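Local coordinates for molybdopterin biosynthesis moeA protein (Pyrococcus horikoshii, PDB 1WU2) that probably acts in molybdenum cofactor biosynthesis, helping to insert molybdenum into molybdopterin as other MoeA proteins do, at residues Lys182-Thr190 against Lys246-Thr257; Ala268-Phe276 against Gly288-Met296. All blocks are in the same frame, centred on the assembly; numbering follows the deposited sequence.

Contact 1: Lys182-Thr190 against Lys246-Thr257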
ATOM      1  N   LYS A 182      -3.901 -14.469 -10.883  1.00 28.15           N
ATOM      2  CA  LYS A 182      -3.274 -13.225 -11.307  1.00 28.19           C
ATOM      3  C   LYS A 182      -3.306 -13.139 -12.826  1.00 28.43           C
ATOM      4  O   LYS A 182      -2.838 -14.061 -13.497  1.00 28.59           O
ATOM      5  CB  LYS A 182      -1.821 -13.167 -10.844  1.00 28.05           C
ATOM      6  CG  LYS A 182      -1.637 -13.198  -9.343  1.00 28.02           C
ATOM      7  CD  LYS A 182      -0.212 -12.827  -8.970  1.00 28.09           C
ATOM      8  CE  LYS A 182       0.012 -12.890  -7.473  1.00 28.03           C
ATOM      9  NZ  LYS A 182       1.367 -12.388  -7.119  1.00 28.03           N
ATOM     10  N   PRO A 183      -3.853 -12.053 -13.375  1.00 28.60           N
ATOM     11  CA  PRO A 183      -3.821 -11.845 -14.825  1.00 28.71           C
ATOM     12  C   PRO A 183      -2.388 -11.837 -15.332  1.00 28.88           C
ATOM     13  O   PRO A 183      -1.542 -11.144 -14.771  1.00 28.94           O
ATOM     14  CB  PRO A 183      -4.457 -10.459 -15.005  1.00 28.74           C
ATOM     15  CG  PRO A 183      -5.237 -10.218 -13.771  1.00 28.70           C
ATOM     16  CD  PRO A 183      -4.531 -10.946 -12.679  1.00 28.56           C
ATOM     17  N   LYS A 184      -2.118 -12.621 -16.366  1.00 29.15           N
ATOM     18  CA  LYS A 184      -0.812 -12.617 -17.002  1.00 29.27           C
ATOM     19  C   LYS A 184      -0.724 -11.398 -17.918  1.00 29.08           C
ATOM     20  O   LYS A 184      -1.558 -11.223 -18.798  1.00 29.03           O
ATOM     21  CB  LYS A 184      -0.609 -13.908 -17.793  1.00 29.51           C
ATOM     22  CG  LYS A 184      -0.574 -15.164 -16.925  1.00 30.06           C
ATOM     23  CD  LYS A 184      -0.881 -16.434 -17.734  1.00 31.01           C
ATOM     24  CE  LYS A 184      -1.716 -17.451 -16.947  1.00 31.56           C
ATOM     25  NZ  LYS A 184      -2.763 -18.100 -17.803  1.00 32.04           N
ATOM     26  N   VAL A 185       0.278 -10.553 -17.691  1.00 28.99           N
ATOM     27  CA  VAL A 185       0.468  -9.324 -18.454  1.00 28.92           C
ATOM     28  C   VAL A 185       1.787  -9.394 -19.212  1.00 29.01           C
ATOM     29  O   VAL A 185       2.850  -9.350 -18.603  1.00 28.67           O
ATOM     30  CB  VAL A 185       0.497  -8.093 -17.516  1.00 28.90           C
ATOM     31  CG1 VAL A 185       0.787  -6.803 -18.291  1.00 28.93           C
ATOM     32  CG2 VAL A 185      -0.805  -7.981 -16.746  1.00 28.63           C
ATOM     33  N   GLY A 186       1.712  -9.500 -20.536  1.00 29.29           N
ATOM     34  CA  GLY A 186       2.892  -9.494 -21.379  1.00 29.66           C
ATOM     35  C   GLY A 186       3.539  -8.120 -21.439  1.00 30.04           C
ATOM     36  O   GLY A 186       2.860  -7.103 -21.328  1.00 29.77           O
ATOM     37  N   ILE A 187       4.857  -8.100 -21.608  1.00 30.52           N
ATOM     38  CA  ILE A 187       5.621  -6.858 -21.691  1.00 30.86           C
ATOM     39  C   ILE A 187       6.613  -6.957 -22.848  1.00 31.53           C
ATOM     40  O   ILE A 187       7.586  -7.710 -22.771  1.00 31.53           O
ATOM     41  CB  ILE A 187       6.367  -6.584 -20.358  1.00 30.77           C
ATOM     42  CG1 ILE A 187       5.366  -6.329 -19.223  1.00 30.79           C
ATOM     43  CG2 ILE A 187       7.313  -5.395 -20.504  1.00 30.54           C
ATOM     44  CD1 ILE A 187       5.997  -6.197 -17.845  1.00 30.34           C
ATOM     45  N   ILE A 188       6.352  -6.207 -23.918  1.00 32.35           N
ATOM     46  CA  ILE A 188       7.254  -6.114 -25.064  1.00 33.12           C
ATOM     47  C   ILE A 188       7.863  -4.725 -25.103  1.00 33.83           C
ATOM     48  O   ILE A 188       7.138  -3.748 -25.198  1.00 33.93           O
ATOM     49  CB  ILE A 188       6.490  -6.324 -26.389  1.00 33.07           C
ATOM     50  CG1 ILE A 188       5.732  -7.648 -26.396  1.00 33.40           C
ATOM     51  CG2 ILE A 188       7.456  -6.274 -27.563  1.00 33.12           C
ATOM     52  CD1 ILE A 188       4.724  -7.750 -27.533  1.00 33.70           C
ATOM     53  N   ILE A 189       9.186  -4.634 -25.043  1.00 34.88           N
ATOM     54  CA  ILE A 189       9.867  -3.360 -25.241  1.00 35.71           C
ATOM     55  C   ILE A 189      10.302  -3.286 -26.706  1.00 36.49           C
ATOM     56  O   ILE A 189      10.641  -4.304 -27.304  1.00 36.73           O
ATOM     57  CB  ILE A 189      11.074  -3.214 -24.276  1.00 35.80           C
ATOM     58  CG1 ILE A 189      10.635  -2.877 -22.840  1.00 35.98           C
ATOM     59  CG2 ILE A 189      11.986  -2.090 -24.724  1.00 35.82           C
ATOM     60  CD1 ILE A 189       9.369  -3.530 -22.346  1.00 36.13           C
ATOM     61  N   THR A 190      10.267  -2.087 -27.287  1.00 37.34           N
ATOM     62  CA  THR A 190      10.639  -1.880 -28.691  1.00 38.05           C
ATOM     63  C   THR A 190      11.581  -0.686 -28.826  1.00 38.54           C
ATOM     64  O   THR A 190      11.405   0.328 -28.148  1.00 38.45           O
ATOM     65  CB  THR A 190       9.359  -1.687 -29.561  1.00 38.12           C
ATOM     66  OG1 THR A 190       8.979  -2.931 -30.165  1.00 38.65           O
ATOM     67  CG2 THR A 190       9.593  -0.768 -30.760  1.00 38.40           C
ATOM     68  N   LYS A 246       2.074 -13.231 -27.623  1.00 44.35           N
ATOM     69  CA  LYS A 246       1.762 -12.603 -26.339  1.00 43.78           C
ATOM     70  C   LYS A 246       0.274 -12.645 -26.061  1.00 43.02           C
ATOM     71  O   LYS A 246      -0.137 -12.945 -24.949  1.00 42.74           O
ATOM     72  CB  LYS A 246       2.228 -11.145 -26.309  1.00 43.93           C
ATOM     73  CG  LYS A 246       3.713 -10.985 -26.123  1.00 44.77           C
ATOM     74  CD  LYS A 246       4.482 -11.613 -27.272  1.00 46.08           C
ATOM     75  CE  LYS A 246       5.851 -11.013 -27.490  1.00 46.96           C
ATOM     76  NZ  LYS A 246       5.941 -10.306 -28.801  1.00 47.81           N
ATOM     77  N   ALA A 247      -0.524 -12.339 -27.081  1.00 42.33           N
ATOM     78  CA  ALA A 247      -1.977 -12.305 -26.963  1.00 41.79           C
ATOM     79  C   ALA A 247      -2.551 -13.690 -26.655  1.00 41.30           C
ATOM     80  O   ALA A 247      -3.553 -13.808 -25.948  1.00 40.93           O
ATOM     81  CB  ALA A 247      -2.594 -11.742 -28.239  1.00 41.80           C
ATOM     82  N   LYS A 248      -1.903 -14.727 -27.187  1.00 40.82           N
ATOM     83  CA  LYS A 248      -2.281 -16.112 -26.917  1.00 40.53           C
ATOM     84  C   LYS A 248      -1.899 -16.508 -25.490  1.00 40.18           C
ATOM     85  O   LYS A 248      -2.726 -17.026 -24.743  1.00 40.29           O
ATOM     86  CB  LYS A 248      -1.602 -17.063 -27.910  1.00 40.55           C
ATOM     87  CG  LYS A 248      -1.974 -16.846 -29.379  1.00 40.91           C
ATOM     88  CD  LYS A 248      -3.483 -16.837 -29.599  1.00 41.36           C
ATOM     89  CE  LYS A 248      -3.855 -17.155 -31.044  1.00 41.69           C
ATOM     90  NZ  LYS A 248      -4.516 -18.486 -31.169  1.00 41.86           N
ATOM     91  N   ASN A 249      -0.646 -16.251 -25.123  1.00 39.76           N
ATOM     92  CA  ASN A 249      -0.110 -16.622 -23.811  1.00 39.50           C
ATOM     93  C   ASN A 249      -0.732 -15.850 -22.643  1.00 39.25           C
ATOM     94  O   ASN A 249      -0.748 -16.349 -21.518  1.00 39.22           O
ATOM     95  CB  ASN A 249       1.410 -16.400 -23.776  1.00 39.51           C
ATOM     96  CG  ASN A 249       2.190 -17.436 -24.581  1.00 39.67           C
ATOM     97  OD1 ASN A 249       1.619 -18.359 -25.165  1.00 40.64           O
ATOM     98  ND2 ASN A 249       3.514 -17.281 -24.609  1.00 38.67           N
ATOM     99  N   GLU A 250      -1.240 -14.646 -22.910  1.00 38.92           N
ATOM    100  CA  GLU A 250      -1.647 -13.719 -21.853  1.00 38.78           C
ATOM    101  C   GLU A 250      -3.073 -13.216 -21.974  1.00 38.41           C
ATOM    102  O   GLU A 250      -3.710 -13.331 -23.020  1.00 38.51           O
ATOM    103  CB  GLU A 250      -0.726 -12.501 -21.837  1.00 38.92           C
ATOM    104  CG  GLU A 250       0.487 -12.651 -20.942  1.00 39.43           C
ATOM    105  CD  GLU A 250       1.773 -12.780 -21.708  1.00 40.17           C
ATOM    106  OE1 GLU A 250       2.710 -13.389 -21.164  1.00 42.35           O
ATOM    107  OE2 GLU A 250       1.854 -12.282 -22.848  1.00 42.02           O
ATOM    108  N   CYS A 251      -3.545 -12.631 -20.878  1.00 37.94           N
ATOM    109  CA  CYS A 251      -4.870 -12.035 -20.806  1.00 37.60           C
ATOM    110  C   CYS A 251      -4.832 -10.641 -21.434  1.00 37.16           C
ATOM    111  O   CYS A 251      -5.703 -10.282 -22.227  1.00 36.92           O
ATOM    112  CB  CYS A 251      -5.338 -11.962 -19.349  1.00 37.69           C
ATOM    113  SG  CYS A 251      -5.029 -13.459 -18.373  1.00 38.21           S
ATOM    114  N   ASP A 252      -3.827  -9.856 -21.054  1.00 36.79           N
ATOM    115  CA  ASP A 252      -3.532  -8.588 -21.721  1.00 36.51           C
ATOM    116  C   ASP A 252      -2.033  -8.478 -21.990  1.00 36.15           C
ATOM    117  O   ASP A 252      -1.241  -9.245 -21.447  1.00 36.02           O
ATOM    118  CB  ASP A 252      -4.086  -7.386 -20.922  1.00 36.54           C
ATOM    119  CG  ASP A 252      -3.108  -6.843 -19.877  1.00 37.08           C
ATOM    120  OD1 ASP A 252      -1.951  -6.539 -20.224  1.00 38.34           O
ATOM    121  OD2 ASP A 252      -3.420  -6.651 -18.681  1.00 37.37           O
ATOM    122  N   ILE A 253      -1.654  -7.537 -22.849  1.00 35.75           N
ATOM    123  CA  ILE A 253      -0.251  -7.324 -23.192  1.00 35.48           C
ATOM    124  C   ILE A 253       0.059  -5.826 -23.330  1.00 35.50           C
ATOM    125  O   ILE A 253      -0.721  -5.057 -23.881  1.00 35.25           O
ATOM    126  CB  ILE A 253       0.193  -8.183 -24.455  1.00 35.31           C
ATOM    127  CG1 ILE A 253       0.875  -7.340 -25.536  1.00 34.78           C
ATOM    128  CG2 ILE A 253      -0.974  -8.979 -25.055  1.00 35.35           C
ATOM    129  CD1 ILE A 253       2.351  -7.166 -25.309  1.00 34.56           C
ATOM    130  N   VAL A 254       1.213  -5.444 -22.801  1.00 35.67           N
ATOM    131  CA  VAL A 254       1.691  -4.075 -22.786  1.00 35.89           C
ATOM    132  C   VAL A 254       2.907  -4.004 -23.701  1.00 36.31           C
ATOM    133  O   VAL A 254       3.789  -4.846 -23.616  1.00 36.06           O
ATOM    134  CB  VAL A 254       2.098  -3.680 -21.340  1.00 35.74           C
ATOM    135  CG1 VAL A 254       3.137  -2.576 -21.333  1.00 35.83           C
ATOM    136  CG2 VAL A 254       0.871  -3.281 -20.518  1.00 35.77           C
ATOM    137  N   LEU A 255       2.952  -3.012 -24.586  1.00 37.10           N
ATOM    138  CA  LEU A 255       4.129  -2.806 -25.432  1.00 37.75           C
ATOM    139  C   LEU A 255       4.563  -1.340 -25.504  1.00 38.32           C
ATOM    140  O   LEU A 255       3.739  -0.433 -25.521  1.00 38.01           O
ATOM    141  CB  LEU A 255       3.929  -3.394 -26.835  1.00 37.71           C
ATOM    142  CG  LEU A 255       2.731  -2.938 -27.666  1.00 37.90           C
ATOM    143  CD1 LEU A 255       3.110  -1.783 -28.590  1.00 38.33           C
ATOM    144  CD2 LEU A 255       2.190  -4.108 -28.475  1.00 38.03           C
ATOM    145  N   ILE A 256       5.877  -1.155 -25.585  1.00 39.20           N
ATOM    146  CA  ILE A 256       6.542   0.140 -25.527  1.00 40.07           C
ATOM    147  C   ILE A 256       6.897   0.602 -26.940  1.00 40.56           C
ATOM    148  O   ILE A 256       7.023  -0.222 -27.843  1.00 40.85           O
ATOM    149  CB  ILE A 256       7.838  -0.025 -24.685  1.00 40.15           C
ATOM    150  CG1 ILE A 256       7.503  -0.410 -23.239  1.00 40.52           C
ATOM    151  CG2 ILE A 256       8.702   1.216 -24.739  1.00 40.75           C
ATOM    152  CD1 ILE A 256       6.564   0.540 -22.530  1.00 40.65           C
ATOM    153  N   THR A 257       7.054   1.911 -27.138  1.00 41.14           N
ATOM    154  CA  THR A 257       7.549   2.431 -28.417  1.00 41.54           C
ATOM    155  C   THR A 257       9.068   2.268 -28.505  1.00 41.61           C
ATOM    156  O   THR A 257       9.702   2.716 -29.462  1.00 41.67           O
ATOM    157  CB  THR A 257       7.149   3.909 -28.621  1.00 41.61           C
ATOM    158  OG1 THR A 257       7.375   4.289 -29.985  1.00 42.44           O
ATOM    159  CG2 THR A 257       8.044   4.856 -27.833  1.00 41.84           C
TER
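I188 carries its CG1 anti to the carbonyl carbon (chi1 -56°) and runs on extended to CD1, while K246 bends back at chi2 (62°); the two chains therefore cross obliquely, with CE of K246 3.5 Å from CG1 of I188. The ammonium of K246 passes the CD1 methyl of I188 and goes on to a salt bridge with E242. From strand 252-255, I253 CD1 also presses on I188 CD1 at 3.3 Å, tighter than usual carbon packing. E250 lays its carboxylate against glycine: OE2 lies 3.3 Å from G186 CA, and a CB on that residue would collide with it. Its OE1 is bonded to Y230 OH on the neighbouring strand. Beneath these groups strands 184-190 and 252-255 pair in parallel, an inner pairing of the mixed sheet in the probable molybdopterin-binding domain. The backbone ladder alternates between the strands: V254 N gives to G186 O at 2.8 Å, I188 N to V254 O at 2.9 Å, and I256 N to I188 O at 2.9 Å. V185 and D252 share the other side of the sheet, where D252 OD1 sits 3.4 Å from V185 CG1. Both carboxylate oxygens of D252 are buried here with no polar partner in the model, and such apolar surroundings would probably raise its pKa and disfavour a full negative charge.

Contact 2: Ala268-Phe276 against Gly288-Met296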
ATOM      1  N   ALA A 268       1.441   1.895 -35.672  1.00 52.13           N
ATOM      2  CA  ALA A 268       0.979   0.890 -34.710  1.00 52.39           C
ATOM      3  C   ALA A 268      -0.374   0.263 -35.063  1.00 52.59           C
ATOM      4  O   ALA A 268      -0.769  -0.730 -34.452  1.00 52.55           O
ATOM      5  CB  ALA A 268       0.910   1.506 -33.317  1.00 52.43           C
ATOM      6  N   HIS A 269      -1.089   0.837 -36.029  1.00 52.88           N
ATOM      7  CA  HIS A 269      -2.337   0.239 -36.508  1.00 53.12           C
ATOM      8  C   HIS A 269      -2.084  -0.979 -37.408  1.00 52.87           C
ATOM      9  O   HIS A 269      -3.005  -1.744 -37.692  1.00 52.93           O
ATOM     10  CB  HIS A 269      -3.197   1.269 -37.249  1.00 53.34           C
ATOM     11  CG  HIS A 269      -4.601   0.808 -37.494  1.00 54.48           C
ATOM     12  ND1 HIS A 269      -5.455   0.449 -36.472  1.00 55.48           N
ATOM     13  CD2 HIS A 269      -5.292   0.623 -38.644  1.00 55.50           C
ATOM     14  CE1 HIS A 269      -6.616   0.076 -36.982  1.00 56.05           C
ATOM     15  NE2 HIS A 269      -6.543   0.172 -38.298  1.00 56.24           N
ATOM     16  N   LYS A 270      -0.842  -1.154 -37.853  1.00 52.56           N
ATOM     17  CA  LYS A 270      -0.459  -2.320 -38.645  1.00 52.31           C
ATOM     18  C   LYS A 270      -0.344  -3.595 -37.803  1.00 51.58           C
ATOM     19  O   LYS A 270      -0.425  -4.699 -38.341  1.00 51.67           O
ATOM     20  CB  LYS A 270       0.861  -2.049 -39.377  1.00 52.57           C
ATOM     21  CG  LYS A 270       0.780  -0.874 -40.357  1.00 53.64           C
ATOM     22  CD  LYS A 270       1.647  -1.078 -41.602  1.00 55.01           C
ATOM     23  CE  LYS A 270       3.090  -0.621 -41.389  1.00 55.67           C
ATOM     24  NZ  LYS A 270       4.061  -1.745 -41.493  1.00 56.15           N
ATOM     25  N   PHE A 271      -0.157  -3.441 -36.492  1.00 50.63           N
ATOM     26  CA  PHE A 271      -0.048  -4.581 -35.575  1.00 49.86           C
ATOM     27  C   PHE A 271      -1.324  -4.858 -34.779  1.00 48.94           C
ATOM     28  O   PHE A 271      -1.539  -5.983 -34.329  1.00 48.86           O
ATOM     29  CB  PHE A 271       1.093  -4.351 -34.585  1.00 49.92           C
ATOM     30  CG  PHE A 271       2.416  -4.092 -35.236  1.00 50.27           C
ATOM     31  CD1 PHE A 271       2.966  -5.019 -36.112  1.00 50.55           C
ATOM     32  CD2 PHE A 271       3.117  -2.922 -34.968  1.00 50.68           C
ATOM     33  CE1 PHE A 271       4.191  -4.785 -36.714  1.00 50.58           C
ATOM     34  CE2 PHE A 271       4.342  -2.680 -35.566  1.00 50.93           C
ATOM     35  CZ  PHE A 271       4.881  -3.614 -36.443  1.00 50.94           C
ATOM     36  N   VAL A 272      -2.152  -3.831 -34.593  1.00 47.78           N
ATOM     37  CA  VAL A 272      -3.327  -3.925 -33.730  1.00 46.85           C
ATOM     38  C   VAL A 272      -4.546  -3.263 -34.367  1.00 45.96           C
ATOM     39  O   VAL A 272      -4.433  -2.204 -34.981  1.00 45.84           O
ATOM     40  CB  VAL A 272      -3.066  -3.237 -32.365  1.00 46.87           C
ATOM     41  CG1 VAL A 272      -4.279  -3.362 -31.451  1.00 46.74           C
ATOM     42  CG2 VAL A 272      -1.822  -3.819 -31.691  1.00 46.94           C
ATOM     43  N   ASN A 273      -5.708  -3.889 -34.201  1.00 44.85           N
ATOM     44  CA  ASN A 273      -6.979  -3.272 -34.561  1.00 44.11           C
ATOM     45  C   ASN A 273      -7.462  -2.412 -33.390  1.00 43.14           C
ATOM     46  O   ASN A 273      -8.013  -2.920 -32.411  1.00 43.14           O
ATOM     47  CB  ASN A 273      -8.017  -4.334 -34.942  1.00 44.17           C
ATOM     48  CG  ASN A 273      -9.044  -3.812 -35.926  1.00 44.52           C
ATOM     49  OD1 ASN A 273      -9.792  -2.880 -35.624  1.00 44.74           O
ATOM     50  ND2 ASN A 273      -9.078  -4.403 -37.117  1.00 44.67           N
ATOM     51  N   LEU A 274      -7.250  -1.106 -33.506  1.00 41.99           N
ATOM     52  CA  LEU A 274      -7.377  -0.188 -32.376  1.00 41.12           C
ATOM     53  C   LEU A 274      -8.784   0.387 -32.207  1.00 40.30           C
ATOM     54  O   LEU A 274      -9.394   0.849 -33.169  1.00 40.18           O
ATOM     55  CB  LEU A 274      -6.379   0.963 -32.538  1.00 41.06           C
ATOM     56  CG  LEU A 274      -4.909   0.547 -32.690  1.00 40.95           C
ATOM     57  CD1 LEU A 274      -4.097   1.630 -33.382  1.00 40.90           C
ATOM     58  CD2 LEU A 274      -4.300   0.201 -31.337  1.00 40.98           C
ATOM     59  N   LEU A 275      -9.292   0.341 -30.975  1.00 39.30           N
ATOM     60  CA  LEU A 275     -10.483   1.097 -30.594  1.00 38.54           C
ATOM     61  C   LEU A 275     -10.175   2.591 -30.594  1.00 37.74           C
ATOM     62  O   LEU A 275     -10.972   3.397 -31.076  1.00 37.77           O
ATOM     63  CB  LEU A 275     -10.974   0.683 -29.204  1.00 38.54           C
ATOM     64  CG  LEU A 275     -11.556  -0.722 -29.071  1.00 38.69           C
ATOM     65  CD1 LEU A 275     -11.732  -1.082 -27.603  1.00 38.76           C
ATOM     66  CD2 LEU A 275     -12.881  -0.832 -29.815  1.00 39.00           C
ATOM     67  N   PHE A 276      -9.024   2.953 -30.031  1.00 36.75           N
ATOM     68  CA  PHE A 276      -8.540   4.332 -30.078  1.00 36.03           C
ATOM     69  C   PHE A 276      -7.010   4.410 -30.099  1.00 35.57           C
ATOM     70  O   PHE A 276      -6.314   3.434 -29.829  1.00 35.40           O
ATOM     71  CB  PHE A 276      -9.106   5.153 -28.909  1.00 35.96           C
ATOM     72  CG  PHE A 276      -8.736   4.622 -27.550  1.00 35.43           C
ATOM     73  CD1 PHE A 276      -7.603   5.082 -26.895  1.00 34.97           C
ATOM     74  CD2 PHE A 276      -9.523   3.664 -26.928  1.00 35.09           C
ATOM     75  CE1 PHE A 276      -7.258   4.592 -25.646  1.00 34.65           C
ATOM     76  CE2 PHE A 276      -9.183   3.170 -25.673  1.00 34.74           C
ATOM     77  CZ  PHE A 276      -8.051   3.637 -25.033  1.00 34.51           C
ATOM     78  N   GLY A 288      -2.697   4.240 -27.037  1.00 32.81           N
ATOM     79  CA  GLY A 288      -3.808   3.590 -27.720  1.00 32.66           C
ATOM     80  C   GLY A 288      -4.110   2.224 -27.120  1.00 32.56           C
ATOM     81  O   GLY A 288      -3.370   1.739 -26.257  1.00 32.59           O
ATOM     82  N   TYR A 289      -5.200   1.605 -27.566  1.00 32.24           N
ATOM     83  CA  TYR A 289      -5.570   0.271 -27.101  1.00 32.11           C
ATOM     84  C   TYR A 289      -6.524  -0.454 -28.052  1.00 32.21           C
ATOM     85  O   TYR A 289      -7.431   0.153 -28.619  1.00 31.95           O
ATOM     86  CB  TYR A 289      -6.206   0.339 -25.710  1.00 32.10           C
ATOM     87  CG  TYR A 289      -6.890  -0.951 -25.309  1.00 31.61           C
ATOM     88  CD1 TYR A 289      -6.172  -1.982 -24.710  1.00 31.02           C
ATOM     89  CD2 TYR A 289      -8.246  -1.152 -25.560  1.00 31.00           C
ATOM     90  CE1 TYR A 289      -6.786  -3.169 -24.355  1.00 30.95           C
ATOM     91  CE2 TYR A 289      -8.869  -2.338 -25.212  1.00 31.24           C
ATOM     92  CZ  TYR A 289      -8.132  -3.343 -24.609  1.00 31.04           C
ATOM     93  OH  TYR A 289      -8.743  -4.521 -24.259  1.00 31.28           O
ATOM     94  N   GLY A 290      -6.317  -1.762 -28.190  1.00 32.27           N
ATOM     95  CA  GLY A 290      -7.199  -2.629 -28.951  1.00 32.47           C
ATOM     96  C   GLY A 290      -6.796  -4.095 -28.848  1.00 32.70           C
ATOM     97  O   GLY A 290      -5.607  -4.413 -28.849  1.00 32.63           O
ATOM     98  N   GLU A 291      -7.786  -4.982 -28.761  1.00 33.07           N
ATOM     99  CA  GLU A 291      -7.566  -6.434 -28.696  1.00 33.28           C
ATOM    100  C   GLU A 291      -6.662  -6.852 -27.533  1.00 33.24           C
ATOM    101  O   GLU A 291      -5.766  -7.683 -27.704  1.00 33.39           O
ATOM    102  CB  GLU A 291      -6.979  -6.959 -30.010  1.00 33.44           C
ATOM    103  CG  GLU A 291      -7.689  -6.485 -31.262  1.00 34.06           C
ATOM    104  CD  GLU A 291      -7.241  -7.251 -32.494  1.00 35.13           C
ATOM    105  OE1 GLU A 291      -7.957  -8.194 -32.894  1.00 36.40           O
ATOM    106  OE2 GLU A 291      -6.173  -6.921 -33.057  1.00 34.94           O
ATOM    107  N   LYS A 292      -6.911  -6.273 -26.356  1.00 33.13           N
ATOM    108  CA  LYS A 292      -6.134  -6.546 -25.139  1.00 32.96           C
ATOM    109  C   LYS A 292      -4.698  -6.004 -25.175  1.00 32.89           C
ATOM    110  O   LYS A 292      -3.893  -6.360 -24.320  1.00 32.94           O
ATOM    111  CB  LYS A 292      -6.104  -8.054 -24.817  1.00 32.95           C
ATOM    112  CG  LYS A 292      -7.442  -8.778 -24.949  1.00 32.96           C
ATOM    113  CD  LYS A 292      -8.527  -8.102 -24.132  1.00 33.34           C
ATOM    114  CE  LYS A 292      -9.734  -9.009 -23.952  1.00 33.76           C
ATOM    115  NZ  LYS A 292     -11.004  -8.257 -24.075  1.00 33.96           N
ATOM    116  N   VAL A 293      -4.383  -5.139 -26.136  1.00 32.80           N
ATOM    117  CA  VAL A 293      -3.023  -4.631 -26.314  1.00 32.84           C
ATOM    118  C   VAL A 293      -2.958  -3.137 -25.994  1.00 33.02           C
ATOM    119  O   VAL A 293      -3.678  -2.335 -26.581  1.00 32.89           O
ATOM    120  CB  VAL A 293      -2.504  -4.868 -27.748  1.00 32.75           C
ATOM    121  CG1 VAL A 293      -1.034  -4.486 -27.860  1.00 32.56           C
ATOM    122  CG2 VAL A 293      -2.699  -6.321 -28.155  1.00 33.01           C
ATOM    123  N   PHE A 294      -2.071  -2.781 -25.072  1.00 33.40           N
ATOM    124  CA  PHE A 294      -1.897  -1.412 -24.606  1.00 33.71           C
ATOM    125  C   PHE A 294      -0.639  -0.830 -25.251  1.00 34.33           C
ATOM    126  O   PHE A 294       0.466  -1.282 -24.961  1.00 34.25           O
ATOM    127  CB  PHE A 294      -1.723  -1.393 -23.079  1.00 33.58           C
ATOM    128  CG  PHE A 294      -2.949  -1.817 -22.307  1.00 33.14           C
ATOM    129  CD1 PHE A 294      -3.626  -0.907 -21.504  1.00 33.18           C
ATOM    130  CD2 PHE A 294      -3.409  -3.124 -22.357  1.00 32.85           C
ATOM    131  CE1 PHE A 294      -4.748  -1.290 -20.783  1.00 33.14           C
ATOM    132  CE2 PHE A 294      -4.533  -3.511 -21.641  1.00 33.00           C
ATOM    133  CZ  PHE A 294      -5.201  -2.594 -20.852  1.00 33.09           C
ATOM    134  N   ILE A 295      -0.808   0.165 -26.119  1.00 35.15           N
ATOM    135  CA  ILE A 295       0.322   0.846 -26.758  1.00 35.96           C
ATOM    136  C   ILE A 295       0.825   1.971 -25.846  1.00 36.54           C
ATOM    137  O   ILE A 295       0.116   2.947 -25.610  1.00 36.34           O
ATOM    138  CB  ILE A 295      -0.059   1.437 -28.153  1.00 36.07           C
ATOM    139  CG1 ILE A 295      -1.043   0.543 -28.928  1.00 36.47           C
ATOM    140  CG2 ILE A 295       1.195   1.675 -28.986  1.00 36.23           C
ATOM    141  CD1 ILE A 295      -0.611  -0.902 -29.101  1.00 36.87           C
HETATM  142  N   MSE A 296       2.055   1.835 -25.355  1.00 37.46           N
HETATM  143  CA  MSE A 296       2.623   2.770 -24.382  1.00 38.37           C
HETATM  144  C   MSE A 296       3.715   3.638 -25.022  1.00 38.70           C
HETATM  145  O   MSE A 296       4.075   3.438 -26.184  1.00 38.72           O
HETATM  146  CB  MSE A 296       3.172   2.025 -23.155  1.00 38.71           C
HETATM  147  CG  MSE A 296       2.488   0.693 -22.836  1.00 40.15           C
HETATM  148 SE   MSE A 296       1.735   0.574 -21.030  1.00 43.45          SE
HETATM  149  CE  MSE A 296       0.244   1.695 -21.323  1.00 43.03           C
TER
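Y289 meets F276 and L275 together, and more of its surface is buried here than of any other residue in the contact. The F276 ring leans across the tyrosine side chain at a slant, bringing CZ to 3.8 Å from Y289 CB, while one ring face takes the Y289 backbone N, offset toward the rim. With CG set between its backbone N and carbonyl carbon (chi1 60°), F276 turns this ring back over the strand 288-290. L275 runs alongside the tyrosine, its CD1 at the ring edge 3.9 Å from Y289 CE2. The two neighbours facing one tyrosine form a classic beta bulge: Y289 N bonds F276 O at 3.1 Å, and L275 N reaches Y289 O in a weak bond. This antiparallel edge is added to a hairpin whose strands, 288-290 and 293-295, are joined by a type I' turn from G290 to V293. An alanine in place of F276 is likely to leave Y289 CB uncovered and open a gap against L17 of helix 10-20, which the ring also touches. Further along, V272 packs on the hairpin by both methyls: CG1 lies 3.1 Å from G290 O, and CG2 meets V293 CG1 at 4.0 Å and, tip to tip, I295 CD1. Beside it, N273 N bonds E291 OE2 at 3.3 Å, approaching from above the carboxylate plane.

Overall arrangement
The two contacts come in series along the chain and belong to one mixed sheet of the probable molybdopterin-binding domain, their centres 12 Å apart. Across that sheet the strands run 226-233, 184-190, 252-255, 293-295, 288-290 and 276-277; contact 1 is one of the parallel pairings (184-190 with 252-255), and contact 2 lies at the antiparallel end, where 276-277 joins 288-290. Strand 252-255 pairs with 293-295 to join them: F294 N and M296 N probably bond to I253 O and L255 O, and L255 packs on V293. Residues 258-265, between the contacts in sequence, are not modelled. A parallel core is thus extended by a hairpin and bulged edge strand, against which helix 10-20 rests.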